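Long-range contact in putative DNA ligase-like protein Rv0938/MT0965 (Mycobacterium tuberculosis, PDB 2IRU), which probably repairs DNA double-strand breaks with Ku by non-homologous end joining, the chain here being its manganese-dependent primase-like polymerase domain: residues 53-58 with 65-70. Residues are numbered along the deposited sequence; the frame is centred on the assembly and turned at random.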
# COMPACT_ATOMS: atom_id res chain seq x y z
N THR A 53 -0.68 8.70 4.41
CA THR A 53 -1.23 9.62 3.38
C THR A 53 -2.63 9.15 3.00
O THR A 53 -2.82 7.98 2.74
CB THR A 53 -0.30 9.69 2.16
OG1 THR A 53 0.91 10.34 2.56
CG2 THR A 53 -0.92 10.49 1.01
N ARG A 54 -3.60 10.07 2.99
CA ARG A 54 -4.99 9.74 2.57
C ARG A 54 -5.25 10.22 1.15
O ARG A 54 -4.71 11.25 0.76
CB ARG A 54 -6.03 10.43 3.51
CG ARG A 54 -6.11 9.84 4.94
CD ARG A 54 -4.97 10.28 5.82
NE ARG A 54 -5.17 11.69 6.18
CZ ARG A 54 -4.22 12.59 6.41
NH1 ARG A 54 -2.91 12.27 6.37
NH2 ARG A 54 -4.60 13.84 6.75
N LYS A 55 -6.06 9.49 0.39
CA LYS A 55 -6.66 10.12 -0.78
C LYS A 55 -8.18 10.06 -0.54
O LYS A 55 -8.74 8.97 -0.28
CB LYS A 55 -6.21 9.51 -2.10
CG LYS A 55 -6.62 10.46 -3.27
CD LYS A 55 -5.96 10.11 -4.61
CE LYS A 55 -6.51 11.06 -5.69
NZ LYS A 55 -5.96 10.64 -7.05
N ARG A 56 -8.82 11.24 -0.60
CA ARG A 56 -10.22 11.38 -0.25
C ARG A 56 -11.08 11.70 -1.44
O ARG A 56 -10.71 12.53 -2.27
CB ARG A 56 -10.44 12.48 0.82
CG ARG A 56 -9.75 12.13 2.13
CD ARG A 56 -9.77 13.24 3.19
NE ARG A 56 -11.14 13.59 3.58
CZ ARG A 56 -11.45 14.70 4.27
NH1 ARG A 56 -10.50 15.57 4.64
NH2 ARG A 56 -12.73 14.92 4.59
N TRP A 57 -12.24 11.05 -1.48
CA TRP A 57 -13.30 11.36 -2.45
C TRP A 57 -14.61 11.74 -1.69
O TRP A 57 -15.50 10.90 -1.57
CB TRP A 57 -13.57 10.12 -3.32
CG TRP A 57 -12.53 9.83 -4.38
CD1 TRP A 57 -12.66 10.11 -5.73
CD2 TRP A 57 -11.26 9.16 -4.24
NE1 TRP A 57 -11.55 9.68 -6.42
CE2 TRP A 57 -10.67 9.10 -5.53
CE3 TRP A 57 -10.56 8.62 -3.15
CZ2 TRP A 57 -9.43 8.51 -5.76
CZ3 TRP A 57 -9.32 8.04 -3.37
CH2 TRP A 57 -8.75 7.99 -4.68
N PRO A 58 -14.74 13.00 -1.20
CA PRO A 58 -15.88 13.41 -0.34
C PRO A 58 -17.24 13.08 -0.97
O PRO A 58 -18.16 12.75 -0.24
CB PRO A 58 -15.74 14.95 -0.21
CG PRO A 58 -14.26 15.19 -0.37
CD PRO A 58 -13.79 14.12 -1.40
N ALA A 65 -11.27 14.45 -6.24
CA ALA A 65 -10.54 13.85 -5.10
C ALA A 65 -9.30 14.68 -4.78
O ALA A 65 -8.86 15.53 -5.59
CB ALA A 65 -10.13 12.40 -5.39
N PHE A 66 -8.75 14.44 -3.59
CA PHE A 66 -7.50 15.08 -3.22
C PHE A 66 -6.66 14.20 -2.27
O PHE A 66 -7.22 13.47 -1.45
CB PHE A 66 -7.77 16.44 -2.55
CG PHE A 66 -8.63 16.38 -1.31
CD1 PHE A 66 -10.04 16.54 -1.40
CD2 PHE A 66 -8.05 16.20 -0.04
CE1 PHE A 66 -10.84 16.49 -0.25
CE2 PHE A 66 -8.87 16.18 1.12
CZ PHE A 66 -10.27 16.31 0.99
N PHE A 67 -5.33 14.24 -2.45
CA PHE A 67 -4.42 13.72 -1.43
C PHE A 67 -4.37 14.65 -0.22
O PHE A 67 -4.46 15.89 -0.36
CB PHE A 67 -3.00 13.58 -1.95
CG PHE A 67 -2.75 12.33 -2.73
CD1 PHE A 67 -2.67 11.09 -2.08
CD2 PHE A 67 -2.49 12.40 -4.10
CE1 PHE A 67 -2.40 9.90 -2.81
CE2 PHE A 67 -2.21 11.25 -4.84
CZ PHE A 67 -2.15 9.99 -4.19
N GLU A 68 -4.15 14.07 0.95
CA GLU A 68 -3.99 14.87 2.16
C GLU A 68 -2.88 14.20 2.97
O GLU A 68 -2.88 12.97 3.09
CB GLU A 68 -5.30 14.93 2.96
CG GLU A 68 -5.29 16.06 3.99
CD GLU A 68 -6.61 16.25 4.71
OE1 GLU A 68 -7.56 15.44 4.46
OE2 GLU A 68 -6.68 17.22 5.54
N LYS A 69 -1.93 15.01 3.44
CA LYS A 69 -0.79 14.47 4.18
C LYS A 69 -0.82 15.01 5.61
O LYS A 69 -1.04 14.26 6.56
CB LYS A 69 0.53 14.81 3.48
CG LYS A 69 0.64 14.07 2.17
CD LYS A 69 1.90 14.49 1.39
CE LYS A 69 2.04 13.61 0.13
NZ LYS A 69 2.34 12.17 0.49
N GLN A 70 -0.61 16.32 5.75
CA GLN A 70 -0.73 16.91 7.09
C GLN A 70 -2.07 16.49 7.77
O GLN A 70 -3.12 16.36 7.11
CB GLN A 70 -0.67 18.45 6.99
CG GLN A 70 -0.73 19.21 8.32
CD GLN A 70 0.58 19.23 9.08
OE1 GLN A 70 1.63 18.97 8.52
NE2 GLN A 70 0.52 19.62 10.37
O HOH W 1 -6.49 15.80 7.95
O HOH W 2 -7.67 13.07 6.09
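Ala65 sets its CB over one face of the Trp57 indole, 3.2 Å from NE1, a tight CH-pi contact. Phe66 pairs with Arg56 through two backbone hydrogen bonds in this antiparallel beta hairpin. Its ring lies beside the Arg56 chain, with Arg56 CB over one face, and its CE1 meets Pro58 CG. Phe67 turns to the opposite face of the sheet. There Lys55 CG is anti to the backbone N (chi1 -166°) and the chain runs on extended, with Lys55 CD over the centre of the Phe67 ring, 3.8 Å from its centroid. Lys55 is a probable substrate-binding residue. Glu68 pairs with Arg54. Arg56 NH1 donates to Glu68 OE1 on its syn side at 2.9 Å, a salt bridge with guanidinium and carboxylate nearly coplanar. A water joins the same OE1 to Arg54 NE. Lys69 NZ donates to Thr53 OG1. The bent Arg54 chain brings its guanidinium to two successive carbonyls just past strand 66-68. Arg54 NH1 donates to Lys69 O at 2.7 Å and Arg54 NH2 to Gln70 O, both in the guanidinium plane. Residues 56-58 and 66-70 probably contact target DNA. Strand 66-68 edges the sheet; strand 53-56 lies between it and strand 112-115, while helix 99-107 packs against Arg54.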